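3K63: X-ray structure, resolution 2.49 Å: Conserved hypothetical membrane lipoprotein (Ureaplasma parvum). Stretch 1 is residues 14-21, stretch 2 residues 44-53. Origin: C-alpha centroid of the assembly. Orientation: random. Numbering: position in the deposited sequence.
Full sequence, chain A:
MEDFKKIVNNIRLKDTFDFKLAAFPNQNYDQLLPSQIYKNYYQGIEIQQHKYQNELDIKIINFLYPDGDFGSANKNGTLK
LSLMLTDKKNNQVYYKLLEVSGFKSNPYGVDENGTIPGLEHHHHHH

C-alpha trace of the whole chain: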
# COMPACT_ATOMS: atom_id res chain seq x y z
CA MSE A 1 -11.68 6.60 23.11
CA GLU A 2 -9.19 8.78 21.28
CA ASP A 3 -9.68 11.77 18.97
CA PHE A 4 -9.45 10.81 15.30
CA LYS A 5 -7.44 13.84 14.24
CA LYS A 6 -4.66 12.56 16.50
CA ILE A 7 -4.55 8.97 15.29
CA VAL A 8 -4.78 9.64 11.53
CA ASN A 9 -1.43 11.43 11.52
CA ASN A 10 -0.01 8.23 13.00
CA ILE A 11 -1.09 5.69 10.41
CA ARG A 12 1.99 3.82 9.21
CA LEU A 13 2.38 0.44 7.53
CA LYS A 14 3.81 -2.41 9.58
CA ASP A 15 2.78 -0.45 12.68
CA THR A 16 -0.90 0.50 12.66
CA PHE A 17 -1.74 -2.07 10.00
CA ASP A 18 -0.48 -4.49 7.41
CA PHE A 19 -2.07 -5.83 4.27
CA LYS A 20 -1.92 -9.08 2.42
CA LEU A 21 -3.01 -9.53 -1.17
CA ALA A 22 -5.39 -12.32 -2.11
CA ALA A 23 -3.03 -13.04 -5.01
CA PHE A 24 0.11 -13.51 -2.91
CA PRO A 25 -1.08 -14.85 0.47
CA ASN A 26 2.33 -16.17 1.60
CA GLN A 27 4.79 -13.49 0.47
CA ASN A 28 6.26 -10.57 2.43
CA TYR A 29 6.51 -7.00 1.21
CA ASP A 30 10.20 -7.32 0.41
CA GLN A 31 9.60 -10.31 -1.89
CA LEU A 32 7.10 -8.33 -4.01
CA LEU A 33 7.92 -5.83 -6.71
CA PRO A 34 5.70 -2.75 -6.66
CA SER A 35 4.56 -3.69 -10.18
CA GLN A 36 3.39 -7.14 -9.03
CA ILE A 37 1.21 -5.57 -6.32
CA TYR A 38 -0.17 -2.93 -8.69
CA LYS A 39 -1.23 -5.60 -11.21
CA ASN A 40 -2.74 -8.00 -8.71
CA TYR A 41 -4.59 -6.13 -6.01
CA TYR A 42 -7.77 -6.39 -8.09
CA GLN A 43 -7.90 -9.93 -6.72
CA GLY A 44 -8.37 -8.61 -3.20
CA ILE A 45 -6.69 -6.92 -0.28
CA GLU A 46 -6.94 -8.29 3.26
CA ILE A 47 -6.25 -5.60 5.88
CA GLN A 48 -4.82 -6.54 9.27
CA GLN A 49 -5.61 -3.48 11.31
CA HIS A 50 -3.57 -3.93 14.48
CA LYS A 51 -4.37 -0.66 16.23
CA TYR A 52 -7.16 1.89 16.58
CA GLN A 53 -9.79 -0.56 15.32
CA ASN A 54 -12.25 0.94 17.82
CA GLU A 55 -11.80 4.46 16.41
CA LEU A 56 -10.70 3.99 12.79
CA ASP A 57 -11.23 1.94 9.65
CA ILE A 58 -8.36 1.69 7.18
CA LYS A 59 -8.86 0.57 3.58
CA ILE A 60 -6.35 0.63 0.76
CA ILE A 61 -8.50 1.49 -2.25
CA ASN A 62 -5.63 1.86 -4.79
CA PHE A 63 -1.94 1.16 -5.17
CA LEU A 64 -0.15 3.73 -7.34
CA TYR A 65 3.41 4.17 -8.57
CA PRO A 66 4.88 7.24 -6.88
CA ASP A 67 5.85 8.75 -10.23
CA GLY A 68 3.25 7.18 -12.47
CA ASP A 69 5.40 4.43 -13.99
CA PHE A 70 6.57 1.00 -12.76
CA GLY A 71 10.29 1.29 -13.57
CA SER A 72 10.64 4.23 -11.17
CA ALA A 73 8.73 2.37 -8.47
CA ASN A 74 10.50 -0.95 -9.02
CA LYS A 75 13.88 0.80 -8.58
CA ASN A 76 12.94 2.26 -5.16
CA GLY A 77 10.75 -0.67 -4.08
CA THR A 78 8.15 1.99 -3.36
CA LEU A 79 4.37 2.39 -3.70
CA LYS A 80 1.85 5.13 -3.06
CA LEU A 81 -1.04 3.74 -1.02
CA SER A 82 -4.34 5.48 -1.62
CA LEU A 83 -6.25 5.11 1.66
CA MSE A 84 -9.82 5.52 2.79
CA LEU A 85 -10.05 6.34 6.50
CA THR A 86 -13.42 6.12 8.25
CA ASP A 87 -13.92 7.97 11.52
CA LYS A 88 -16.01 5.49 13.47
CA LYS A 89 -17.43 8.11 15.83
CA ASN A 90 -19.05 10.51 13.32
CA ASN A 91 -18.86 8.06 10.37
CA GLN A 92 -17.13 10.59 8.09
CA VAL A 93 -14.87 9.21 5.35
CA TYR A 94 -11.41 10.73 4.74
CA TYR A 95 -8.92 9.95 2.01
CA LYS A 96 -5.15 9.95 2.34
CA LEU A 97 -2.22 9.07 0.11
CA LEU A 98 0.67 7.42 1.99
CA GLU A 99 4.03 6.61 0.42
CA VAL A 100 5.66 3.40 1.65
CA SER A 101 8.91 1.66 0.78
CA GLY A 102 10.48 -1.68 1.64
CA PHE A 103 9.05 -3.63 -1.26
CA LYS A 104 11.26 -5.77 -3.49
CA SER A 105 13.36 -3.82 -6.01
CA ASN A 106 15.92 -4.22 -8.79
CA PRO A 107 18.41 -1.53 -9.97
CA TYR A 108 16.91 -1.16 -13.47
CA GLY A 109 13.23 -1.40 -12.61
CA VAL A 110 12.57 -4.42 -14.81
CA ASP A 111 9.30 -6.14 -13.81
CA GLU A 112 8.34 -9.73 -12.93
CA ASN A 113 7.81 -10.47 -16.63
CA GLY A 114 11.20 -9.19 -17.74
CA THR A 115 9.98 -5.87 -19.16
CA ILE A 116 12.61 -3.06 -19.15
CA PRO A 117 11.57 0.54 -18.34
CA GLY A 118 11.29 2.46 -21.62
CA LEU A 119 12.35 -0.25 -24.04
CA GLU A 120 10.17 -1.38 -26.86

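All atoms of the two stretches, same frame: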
# COMPACT_ATOMS: atom_id res chain seq x y z
N LYS A 14 3.01 -1.57 8.71
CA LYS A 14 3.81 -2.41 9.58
C LYS A 14 3.68 -2.02 11.05
O LYS A 14 4.19 -2.72 11.94
CB LYS A 14 5.27 -2.39 9.12
CG LYS A 14 5.59 -3.50 8.10
CD LYS A 14 6.99 -3.40 7.49
CE LYS A 14 7.00 -2.47 6.28
NZ LYS A 14 8.35 -2.41 5.63
N ASP A 15 3.00 -0.92 11.32
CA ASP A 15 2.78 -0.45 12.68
C ASP A 15 1.29 -0.55 12.97
O ASP A 15 0.82 -1.51 13.59
CB ASP A 15 3.25 1.00 12.83
CG ASP A 15 2.98 1.57 14.22
OD1 ASP A 15 2.85 0.78 15.18
OD2 ASP A 15 2.93 2.82 14.36
N THR A 16 0.55 0.45 12.49
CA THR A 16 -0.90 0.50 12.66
C THR A 16 -1.60 -0.64 11.94
O THR A 16 -2.58 -1.18 12.45
CB THR A 16 -1.47 1.79 12.10
OG1 THR A 16 -0.66 2.89 12.52
CG2 THR A 16 -2.91 1.98 12.60
N PHE A 17 -1.12 -0.99 10.76
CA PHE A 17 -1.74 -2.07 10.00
C PHE A 17 -0.79 -2.67 8.99
O PHE A 17 0.29 -2.15 8.70
CB PHE A 17 -2.97 -1.57 9.24
CG PHE A 17 -2.65 -0.71 8.04
CD1 PHE A 17 -2.08 0.55 8.21
CD2 PHE A 17 -2.89 -1.17 6.74
CE1 PHE A 17 -1.77 1.35 7.11
CE2 PHE A 17 -2.57 -0.38 5.63
CZ PHE A 17 -2.01 0.89 5.82
N ASP A 18 -1.22 -3.79 8.44
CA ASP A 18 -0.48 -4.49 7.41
C ASP A 18 -1.54 -4.97 6.44
O ASP A 18 -2.74 -4.99 6.77
CB ASP A 18 0.26 -5.69 8.00
CG ASP A 18 1.57 -5.30 8.67
OD1 ASP A 18 2.34 -4.51 8.07
OD2 ASP A 18 1.84 -5.79 9.79
N PHE A 19 -1.12 -5.33 5.24
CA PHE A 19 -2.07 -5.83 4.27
C PHE A 19 -1.48 -7.07 3.65
O PHE A 19 -0.27 -7.32 3.71
CB PHE A 19 -2.35 -4.79 3.17
CG PHE A 19 -1.16 -4.46 2.31
CD1 PHE A 19 -0.39 -3.33 2.57
CD2 PHE A 19 -0.80 -5.29 1.25
CE1 PHE A 19 0.71 -3.01 1.79
CE2 PHE A 19 0.31 -4.99 0.45
CZ PHE A 19 1.07 -3.85 0.72
N LYS A 20 -2.35 -7.87 3.07
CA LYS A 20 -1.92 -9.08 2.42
C LYS A 20 -2.83 -9.11 1.21
O LYS A 20 -4.01 -8.78 1.30
CB LYS A 20 -2.14 -10.27 3.35
CG LYS A 20 -1.07 -11.35 3.20
CD LYS A 20 -1.16 -12.48 4.24
CE LYS A 20 -2.26 -13.48 3.88
NZ LYS A 20 -2.34 -14.56 4.91
N LEU A 21 -2.26 -9.47 0.07
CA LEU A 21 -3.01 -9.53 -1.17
C LEU A 21 -3.51 -10.94 -1.46
O LEU A 21 -2.75 -11.91 -1.38
CB LEU A 21 -2.15 -9.06 -2.34
CG LEU A 21 -2.25 -7.60 -2.78
CD1 LEU A 21 -1.75 -6.67 -1.70
CD2 LEU A 21 -1.44 -7.43 -4.08
N GLY A 44 -7.98 -8.76 -4.59
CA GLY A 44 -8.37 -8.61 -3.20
C GLY A 44 -7.25 -8.18 -2.27
O GLY A 44 -6.09 -8.54 -2.44
N ILE A 45 -7.63 -7.40 -1.27
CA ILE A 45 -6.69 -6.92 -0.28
C ILE A 45 -7.29 -7.28 1.08
O ILE A 45 -8.45 -6.99 1.35
CB ILE A 45 -6.53 -5.40 -0.36
CG1 ILE A 45 -6.00 -5.01 -1.74
CG2 ILE A 45 -5.59 -4.93 0.71
CD1 ILE A 45 -6.15 -3.51 -2.08
N GLU A 46 -6.50 -7.92 1.92
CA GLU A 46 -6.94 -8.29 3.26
C GLU A 46 -6.17 -7.35 4.18
O GLU A 46 -4.94 -7.38 4.19
CB GLU A 46 -6.56 -9.73 3.57
CG GLU A 46 -7.07 -10.25 4.91
CD GLU A 46 -6.27 -11.46 5.43
OE1 GLU A 46 -6.02 -12.39 4.63
OE2 GLU A 46 -5.91 -11.47 6.63
N ILE A 47 -6.89 -6.52 4.94
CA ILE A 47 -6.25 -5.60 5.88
C ILE A 47 -6.15 -6.20 7.28
O ILE A 47 -7.11 -6.81 7.76
CB ILE A 47 -7.03 -4.28 5.99
CG1 ILE A 47 -7.13 -3.61 4.62
CG2 ILE A 47 -6.34 -3.35 6.95
CD1 ILE A 47 -5.76 -3.22 4.03
N GLN A 48 -4.99 -6.05 7.91
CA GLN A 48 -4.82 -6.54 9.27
C GLN A 48 -4.62 -5.28 10.09
O GLN A 48 -3.50 -4.83 10.30
CB GLN A 48 -3.58 -7.42 9.41
CG GLN A 48 -3.62 -8.78 8.69
CD GLN A 48 -3.26 -8.66 7.21
OE1 GLN A 48 -2.21 -8.09 6.85
NE2 GLN A 48 -4.11 -9.20 6.34
N GLN A 49 -5.72 -4.69 10.52
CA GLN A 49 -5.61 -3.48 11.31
C GLN A 49 -5.27 -3.91 12.73
O GLN A 49 -6.08 -4.54 13.42
CB GLN A 49 -6.92 -2.69 11.31
CG GLN A 49 -6.75 -1.31 11.89
CD GLN A 49 -7.97 -0.44 11.71
OE1 GLN A 49 -8.73 -0.62 10.76
NE2 GLN A 49 -8.16 0.51 12.62
N HIS A 50 -4.06 -3.58 13.15
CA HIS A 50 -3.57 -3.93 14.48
C HIS A 50 -3.98 -2.95 15.56
O HIS A 50 -4.27 -3.36 16.68
CB HIS A 50 -2.05 -4.00 14.46
CG HIS A 50 -1.50 -4.84 13.36
ND1 HIS A 50 -0.34 -4.53 12.69
CD2 HIS A 50 -1.95 -6.00 12.81
CE1 HIS A 50 -0.10 -5.45 11.77
NE2 HIS A 50 -1.06 -6.35 11.83
N LYS A 51 -4.02 -1.67 15.23
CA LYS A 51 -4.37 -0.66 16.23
C LYS A 51 -5.48 0.30 15.81
O LYS A 51 -5.80 0.44 14.63
CB LYS A 51 -3.10 0.11 16.61
CG LYS A 51 -1.90 -0.81 16.69
CD LYS A 51 -0.77 -0.30 17.57
CE LYS A 51 -0.03 0.89 16.97
NZ LYS A 51 1.17 1.24 17.79
N TYR A 52 -6.08 0.95 16.80
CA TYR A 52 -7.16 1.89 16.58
C TYR A 52 -8.39 1.28 15.89
O TYR A 52 -9.16 2.03 15.27
CB TYR A 52 -6.69 3.09 15.74
CG TYR A 52 -5.46 3.81 16.25
CD1 TYR A 52 -5.37 4.29 17.56
CD2 TYR A 52 -4.37 4.03 15.40
CE1 TYR A 52 -4.22 4.96 18.01
CE2 TYR A 52 -3.22 4.70 15.83
CZ TYR A 52 -3.15 5.15 17.14
OH TYR A 52 -1.99 5.77 17.57
N GLN A 53 -8.61 -0.03 15.99
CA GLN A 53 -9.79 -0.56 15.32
C GLN A 53 -11.11 -0.14 15.98
O GLN A 53 -12.18 -0.38 15.42
CB GLN A 53 -9.76 -2.09 15.16
CG GLN A 53 -8.80 -2.90 16.03
CD GLN A 53 -8.72 -4.38 15.59
OE1 GLN A 53 -9.40 -4.79 14.64
NE2 GLN A 53 -7.89 -5.16 16.27

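What holds the two strands together? Strands 17-21 and 45-49 run antiparallel, at 158° between their directions, and the backbone hydrogen bonds come in reciprocal pairs. Asp18 N donates to Gln48 O at 3.1 Å and Gln48 N returns a bond to Asp18 O at 2.7 Å; two residues along, Lys20 N reaches Glu46 O at 2.9 Å and Glu46 N reaches Lys20 O at 2.7 Å. Between and beyond these rungs come the non-hydrogen-bonded pairs, where the backbones draw in: Phe17 CA and Gln49 CA are 4.3 Å apart. In the hydrogen-bonded pair next to it, Asp18 CA and Gln48 CA are 5.1 Å apart. At the narrower pairs the alpha carbons fit against carbonyl oxygens, Phe17 CA 3.3 Å from Gln48 O and Phe19 CA 3.3 Å from Glu46 O, both as CA-H...O contacts.

How do the side chains pack on the face that carries Phe17, Phe19, Leu21, Ile45, Ile47 and Gln49? Ile47, paired with Phe19, reaches both phenylalanines of the facing strand: Ile47 CG2 lies 4.1 Å from Phe17 CD2, an oblique approach to that ring, while Ile47 CD1 lies 3.9 Å from Phe19 CB. Its CG2 thus rests against the Phe17 ring and its CD1 against the base of Phe19. Phe19 is met at its base, since Ile45 CG2 also comes within 4.1 Å of Phe19 CB, and the end of the Phe19 side chain leads away from the other strand.

What fills the opposite face, where Asp18, Lys20, Glu46 and Gln48 project? Gln48 bends back over the partner strand, with chi1 in m and chi2 in p, so that its amide end comes nearer than its base. It settles beside two neighbours: Gln48 OE1 is 3.6 Å from Asp18 CB, and Gln48 NE2 is 3.7 Å from Lys20 CB. Gln48 NE2 also makes a weak hydrogen bond to Glu46 OE2 at 2.9 Å, tying the folded side chain to its own strand. Lys20 and Glu46 extend alongside each other, but Lys20 NZ and Glu46 OE1 remain 4.3 Å apart, opposite charges near each other without a salt bridge.

How is the contact continued beyond the strands? The carbonyl of Thr16 becomes a shared acceptor, Thr16 O taking hydrogen bonds from His50 N at 2.9 Å and Lys51 N at 3.2 Å. His50 points its CA-to-CB bond toward stretch 1, and its ring lies against the backbone there: Phe17 CA stands over one face, 4.3 Å from the centroid of the His50 ring, in a CH-pi contact. At the ring edge His50 ND1 gives a weak hydrogen bond to Asp15 O at 3.4 Å. The end of Asp15 comes nearer although its base points away, and Asp15 OD1 meets Lys51 NZ in a salt bridge at 3.1 Å. Nearby, the methyl CG2 of Thr16 nestles obliquely against the Tyr52 ring, 3.8 Å from Tyr52 CD2.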